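Catechol 1,2 dioxygenase (Acinetobacter radioresistens, PDB 2XSU) probably catalyses the iron(III)-dependent intradiol cleavage of catechol by dioxygen to cis,cis-muconate, the first step of a branch of the beta-ketoadipate pathway. Local coordinates at residues D132-T146 / L280-V294. The protein carries 1 engineered substitution. Residues are numbered along the deposited sequence; the frame is centred on the assembly and turned at random.
Sequences DKVDTLIIEGTVTDT and LDKPFKHITFNVELV
Backbone hydrogen bonds pair Thr136–Thr144 with Lys285–Leu293 as parallel strands, from Lys285 N on Thr136 O (2.9 Å) to Leu293 N on Thr144 O. The ladder is interrupted at Phe289–Asn290, where the amide of Asn290 replaces a main-chain carbonyl: its OD1 accepts Thr142 N at 2.9 Å and also a water bound to Thr142 OG1. Gly141 suits this place because a CB would run into Phe289 O. Both strands belong to the mixed beta-sheet of the intradiol dioxygenase domain, flanked by antiparallel strands, 190-196 beside 136-145 and 263-269 beside 284-293; the side chain of Phe289 lies about 9 Å from that of the iron ligand His227. Among polar side chains, His286 NE2 donates to Glu140 OE1 (2.7 Å) almost in the ring plane, meeting the anti side of a carboxylate turned 62° from the ring, but tilted out of the carboxylate plane. A salt bridge from Arg278 to OE1 helps hold the carboxylate for this N-H. Lys285, folded at CB–CG (chi2 -82°) and CD–CE (chi4 -73°), forms salt bridges through NZ with Asp268 of strand 263-269 and, from above the carboxylate plane, with Asp135 OD2 (3.0 Å). Apolar contacts occupy both sheet faces: Ile138 CD1 meets Phe284 CE1 obliquely at 3.5 Å while Leu280 CD1 sits over one face of that ring, toward its rim; on the opposite sheet face Leu137 CD1 touches Ile287 CD1 and Val143 CG1 touches Leu293 CD1.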
loop_
_atom_site.group_PDB
_atom_site.type_symbol
_atom_site.label_atom_id
_atom_site.label_comp_id
_atom_site.label_asym_id
_atom_site.label_seq_id
_atom_site.Cartn_x
_atom_site.Cartn_y
_atom_site.Cartn_z
ATOM N N ASP A 132 34.242 -23.155 0.450
ATOM C CA ASP A 132 35.350 -22.887 1.377
ATOM C C ASP A 132 34.929 -21.967 2.517
ATOM O O ASP A 132 35.776 -21.530 3.320
ATOM C CB ASP A 132 36.570 -22.299 0.650
ATOM C CG ASP A 132 37.236 -23.285 -0.308
ATOM O OD1 ASP A 132 37.150 -24.530 -0.119
ATOM O OD2 ASP A 132 37.867 -22.787 -1.276
ATOM N N LYS A 133 33.622 -21.679 2.636
ATOM C CA LYS A 133 33.183 -20.720 3.660
ATOM C C LYS A 133 31.887 -21.043 4.388
ATOM O O LYS A 133 31.403 -20.237 5.196
ATOM C CB LYS A 133 33.111 -19.301 3.109
ATOM C CG LYS A 133 32.090 -19.086 2.009
ATOM C CD LYS A 133 32.262 -17.657 1.478
ATOM C CE LYS A 133 31.120 -17.248 0.568
ATOM N NZ LYS A 133 31.283 -15.830 0.057
ATOM N N VAL A 134 31.337 -22.210 4.120
ATOM C CA VAL A 134 30.100 -22.621 4.781
ATOM C C VAL A 134 30.093 -24.137 4.923
ATOM O O VAL A 134 30.679 -24.856 4.081
ATOM C CB VAL A 134 28.820 -22.114 4.017
ATOM C CG1 VAL A 134 28.605 -22.891 2.741
ATOM C CG2 VAL A 134 27.608 -22.214 4.919
ATOM N N ASP A 135 29.429 -24.615 5.982
ATOM C CA ASP A 135 29.268 -26.064 6.210
ATOM C C ASP A 135 28.374 -26.694 5.142
ATOM O O ASP A 135 27.367 -26.098 4.709
ATOM C CB ASP A 135 28.627 -26.366 7.574
ATOM C CG ASP A 135 29.523 -26.026 8.754
ATOM O OD1 ASP A 135 30.750 -25.898 8.584
ATOM O OD2 ASP A 135 28.975 -25.950 9.870
ATOM N N THR A 136 28.760 -27.894 4.718
ATOM C CA THR A 136 27.894 -28.749 3.916
ATOM C C THR A 136 26.763 -29.308 4.798
ATOM O O THR A 136 26.962 -29.630 5.976
ATOM C CB THR A 136 28.713 -29.926 3.348
ATOM O OG1 THR A 136 29.669 -29.416 2.419
ATOM C CG2 THR A 136 27.828 -30.892 2.624
ATOM N N LEU A 137 25.549 -29.356 4.238
ATOM C CA LEU A 137 24.376 -29.922 4.914
ATOM C C LEU A 137 23.714 -30.943 4.006
ATOM O O LEU A 137 23.462 -30.645 2.839
ATOM C CB LEU A 137 23.352 -28.809 5.224
ATOM C CG LEU A 137 21.973 -29.261 5.707
ATOM C CD1 LEU A 137 22.034 -29.982 7.057
ATOM C CD2 LEU A 137 21.062 -28.026 5.812
ATOM N N ILE A 138 23.440 -32.129 4.546
ATOM C CA ILE A 138 22.544 -33.091 3.902
ATOM C C ILE A 138 21.216 -33.086 4.649
ATOM O O ILE A 138 21.179 -33.220 5.905
ATOM C CB ILE A 138 23.134 -34.511 3.919
ATOM C CG1 ILE A 138 24.330 -34.557 2.959
ATOM C CG2 ILE A 138 22.034 -35.547 3.577
ATOM C CD1 ILE A 138 25.157 -35.857 2.974
ATOM N N ILE A 139 20.133 -32.913 3.891
ATOM C CA ILE A 139 18.784 -33.028 4.421
ATOM C C ILE A 139 18.164 -34.248 3.814
ATOM O O ILE A 139 18.238 -34.441 2.587
ATOM C CB ILE A 139 17.873 -31.839 3.997
ATOM C CG1 ILE A 139 18.562 -30.514 4.310
ATOM C CG2 ILE A 139 16.515 -31.946 4.652
ATOM C CD1 ILE A 139 17.845 -29.303 3.683
ATOM N N GLU A 140 17.547 -35.088 4.632
ATOM C CA GLU A 140 16.782 -36.202 4.073
ATOM C C GLU A 140 15.554 -36.558 4.862
ATOM O O GLU A 140 15.433 -36.199 6.046
ATOM C CB GLU A 140 17.634 -37.426 3.772
ATOM C CG GLU A 140 18.162 -38.176 4.933
ATOM C CD GLU A 140 19.272 -39.169 4.500
ATOM O OE1 GLU A 140 20.137 -39.476 5.311
ATOM O OE2 GLU A 140 19.289 -39.633 3.345
ATOM N N GLY A 141 14.609 -37.181 4.173
ATOM C CA GLY A 141 13.354 -37.538 4.798
ATOM C C GLY A 141 12.543 -38.479 3.945
ATOM O O GLY A 141 12.849 -38.687 2.771
ATOM N N THR A 142 11.506 -39.027 4.571
ATOM C CA THR A 142 10.518 -39.851 3.907
ATOM C C THR A 142 9.192 -39.108 3.940
ATOM O O THR A 142 8.839 -38.503 4.969
ATOM C CB THR A 142 10.401 -41.201 4.646
ATOM O OG1 THR A 142 11.696 -41.825 4.718
ATOM C CG2 THR A 142 9.406 -42.152 3.927
ATOM N N VAL A 143 8.444 -39.165 2.839
ATOM C CA VAL A 143 7.111 -38.575 2.781
ATOM C C VAL A 143 6.100 -39.717 2.886
ATOM O O VAL A 143 6.149 -40.672 2.105
ATOM C CB VAL A 143 6.888 -37.752 1.493
ATOM C CG1 VAL A 143 5.463 -37.138 1.455
ATOM C CG2 VAL A 143 7.970 -36.642 1.376
ATOM N N THR A 144 5.212 -39.617 3.869
ATOM C CA THR A 144 4.236 -40.681 4.148
ATOM C C THR A 144 2.834 -40.114 4.326
ATOM O O THR A 144 2.644 -38.889 4.458
ATOM C CB THR A 144 4.595 -41.463 5.435
ATOM O OG1 THR A 144 4.560 -40.599 6.582
ATOM C CG2 THR A 144 5.954 -42.132 5.329
ATOM N N ASP A 145 1.847 -41.012 4.351
ATOM C CA ASP A 145 0.513 -40.633 4.812
ATOM C C ASP A 145 0.484 -40.685 6.351
ATOM O O ASP A 145 1.497 -41.005 6.983
ATOM C CB ASP A 145 -0.564 -41.520 4.158
ATOM C CG ASP A 145 -0.485 -42.979 4.582
ATOM O OD1 ASP A 145 0.203 -43.319 5.570
ATOM O OD2 ASP A 145 -1.152 -43.793 3.905
ATOM N N THR A 146 -0.664 -40.391 6.962
ATOM C CA THR A 146 -0.742 -40.372 8.438
ATOM C C THR A 146 -0.562 -41.734 9.129
ATOM O O THR A 146 -0.331 -41.778 10.347
ATOM C CB THR A 146 -2.040 -39.721 8.950
ATOM O OG1 THR A 146 -3.158 -40.357 8.323
ATOM C CG2 THR A 146 -2.044 -38.215 8.636
ATOM N N LEU A 280 31.892 -37.368 0.086
ATOM C CA LEU A 280 32.354 -36.076 0.569
ATOM C C LEU A 280 33.776 -36.225 1.104
ATOM O O LEU A 280 34.290 -37.346 1.158
ATOM C CB LEU A 280 31.388 -35.545 1.642
ATOM C CG LEU A 280 29.934 -35.349 1.174
ATOM C CD1 LEU A 280 28.996 -35.151 2.357
ATOM C CD2 LEU A 280 29.792 -34.190 0.178
ATOM N N ASP A 281 34.404 -35.110 1.486
ATOM C CA ASP A 281 35.806 -35.108 1.937
ATOM C C ASP A 281 36.003 -34.524 3.350
ATOM O O ASP A 281 37.053 -34.726 3.970
ATOM C CB ASP A 281 36.700 -34.357 0.938
ATOM C CG ASP A 281 36.265 -32.902 0.735
ATOM O OD1 ASP A 281 35.223 -32.679 0.074
ATOM O OD2 ASP A 281 36.965 -31.982 1.221
ATOM N N LYS A 282 34.998 -33.803 3.844
ATOM C CA LYS A 282 35.060 -33.147 5.161
ATOM C C LYS A 282 33.832 -33.512 6.022
ATOM O O LYS A 282 32.843 -34.019 5.493
ATOM C CB LYS A 282 35.208 -31.621 4.987
ATOM C CG LYS A 282 34.148 -30.933 4.108
ATOM C CD LYS A 282 34.411 -29.420 3.916
ATOM C CE LYS A 282 35.184 -29.125 2.623
ATOM N NZ LYS A 282 35.785 -27.735 2.540
ATOM N N PRO A 283 33.900 -33.304 7.357
ATOM C CA PRO A 283 32.672 -33.405 8.124
ATOM C C PRO A 283 31.541 -32.558 7.554
ATOM O O PRO A 283 31.786 -31.512 6.942
ATOM C CB PRO A 283 33.092 -32.867 9.480
ATOM C CG PRO A 283 34.455 -33.434 9.647
ATOM C CD PRO A 283 35.078 -33.354 8.247
ATOM N N PHE A 284 30.319 -33.031 7.756
ATOM C CA PHE A 284 29.138 -32.292 7.316
ATOM C C PHE A 284 28.069 -32.331 8.396
ATOM O O PHE A 284 28.167 -33.064 9.395
ATOM C CB PHE A 284 28.598 -32.848 5.968
ATOM C CG PHE A 284 28.213 -34.310 6.005
ATOM C CD1 PHE A 284 26.886 -34.690 6.158
ATOM C CD2 PHE A 284 29.184 -35.315 5.890
ATOM C CE1 PHE A 284 26.501 -36.001 6.206
ATOM C CE2 PHE A 284 28.806 -36.669 5.923
ATOM C CZ PHE A 284 27.469 -37.011 6.087
ATOM N N LYS A 285 27.027 -31.528 8.189
ATOM C CA LYS A 285 25.873 -31.530 9.057
ATOM C C LYS A 285 24.786 -32.326 8.400
ATOM O O LYS A 285 24.697 -32.344 7.152
ATOM C CB LYS A 285 25.391 -30.094 9.292
ATOM C CG LYS A 285 26.446 -29.182 9.927
ATOM C CD LYS A 285 26.515 -29.343 11.417
ATOM C CE LYS A 285 27.249 -28.161 12.011
ATOM N NZ LYS A 285 28.716 -28.236 11.735
ATOM N N HIS A 286 23.982 -32.976 9.226
ATOM C CA HIS A 286 22.876 -33.797 8.746
ATOM C C HIS A 286 21.553 -33.505 9.454
ATOM O O HIS A 286 21.476 -33.504 10.688
ATOM C CB HIS A 286 23.221 -35.288 8.886
ATOM C CG HIS A 286 22.190 -36.192 8.299
ATOM N ND1 HIS A 286 21.031 -36.529 8.960
ATOM C CD2 HIS A 286 22.144 -36.832 7.102
ATOM C CE1 HIS A 286 20.311 -37.340 8.200
ATOM N NE2 HIS A 286 20.977 -37.555 7.077
ATOM N N ILE A 287 20.497 -33.283 8.666
ATOM C CA ILE A 287 19.154 -33.068 9.213
ATOM C C ILE A 287 18.188 -34.073 8.621
ATOM O O ILE A 287 18.182 -34.296 7.394
ATOM C CB ILE A 287 18.678 -31.619 8.949
ATOM C CG1 ILE A 287 19.467 -30.679 9.864
ATOM C CG2 ILE A 287 17.149 -31.495 9.155
ATOM C CD1 ILE A 287 19.244 -29.213 9.605
ATOM N N THR A 288 17.407 -34.715 9.499
ATOM C CA THR A 288 16.277 -35.530 9.093
ATOM C C THR A 288 15.010 -34.703 9.218
ATOM O O THR A 288 14.713 -34.155 10.298
ATOM C CB THR A 288 16.145 -36.826 9.965
ATOM O OG1 THR A 288 17.347 -37.602 9.839
ATOM C CG2 THR A 288 14.939 -37.691 9.529
ATOM N N PHE A 289 14.270 -34.601 8.118
ATOM C CA PHE A 289 12.964 -33.980 8.152
ATOM C C PHE A 289 11.953 -34.826 7.350
ATOM O O PHE A 289 11.874 -34.740 6.104
ATOM C CB PHE A 289 13.060 -32.536 7.639
ATOM C CG PHE A 289 11.776 -31.745 7.797
ATOM C CD1 PHE A 289 11.328 -31.372 9.064
ATOM C CD2 PHE A 289 11.039 -31.353 6.666
ATOM C CE1 PHE A 289 10.137 -30.620 9.212
ATOM C CE2 PHE A 289 9.846 -30.618 6.803
ATOM C CZ PHE A 289 9.401 -30.257 8.081
ATOM N N ASN A 290 11.212 -35.661 8.076
ATOM C CA ASN A 290 10.131 -36.452 7.495
ATOM C C ASN A 290 8.877 -35.617 7.377
ATOM O O ASN A 290 8.660 -34.651 8.153
ATOM C CB ASN A 290 9.874 -37.717 8.332
ATOM C CG ASN A 290 11.104 -38.561 8.467
ATOM O OD1 ASN A 290 11.819 -38.805 7.478
ATOM N ND2 ASN A 290 11.399 -38.987 9.692
ATOM N N VAL A 291 8.073 -35.944 6.378
ATOM C CA VAL A 291 6.848 -35.212 6.126
ATOM C C VAL A 291 5.674 -36.175 6.085
ATOM O O VAL A 291 5.720 -37.187 5.384
ATOM C CB VAL A 291 6.909 -34.437 4.802
ATOM C CG1 VAL A 291 5.577 -33.763 4.519
ATOM C CG2 VAL A 291 8.011 -33.369 4.855
ATOM N N GLU A 292 4.632 -35.840 6.829
ATOM C CA GLU A 292 3.381 -36.599 6.802
ATOM C C GLU A 292 2.282 -35.749 6.174
ATOM O O GLU A 292 1.978 -34.634 6.642
ATOM C CB GLU A 292 3.017 -37.004 8.234
ATOM C CG GLU A 292 1.688 -37.687 8.429
ATOM C CD GLU A 292 1.449 -38.026 9.904
ATOM O OE1 GLU A 292 2.128 -38.940 10.427
ATOM O OE2 GLU A 292 0.610 -37.351 10.547
ATOM N N LEU A 293 1.690 -36.275 5.108
ATOM C CA LEU A 293 0.608 -35.606 4.392
ATOM C C LEU A 293 -0.757 -36.196 4.756
ATOM O O LEU A 293 -0.877 -37.407 5.025
ATOM C CB LEU A 293 0.819 -35.708 2.870
ATOM C CG LEU A 293 2.085 -35.083 2.294
ATOM C CD1 LEU A 293 2.149 -35.350 0.779
ATOM C CD2 LEU A 293 2.100 -33.588 2.578
ATOM N N VAL A 294 -1.762 -35.331 4.761
ATOM C CA VAL A 294 -3.147 -35.717 5.075
ATOM C C VAL A 294 -3.880 -35.998 3.757
ATOM O O VAL A 294 -3.720 -35.269 2.782
ATOM C CB VAL A 294 -3.852 -34.596 5.887
ATOM C CG1 VAL A 294 -5.326 -34.934 6.168
ATOM C CG2 VAL A 294 -3.103 -34.328 7.211
HETATM O O HOH W 1 30.988 -29.172 6.259
HETATM O O HOH W 2 13.243 -40.984 6.953
HETATM O O HOH W 3 -2.805 -39.368 5.152
#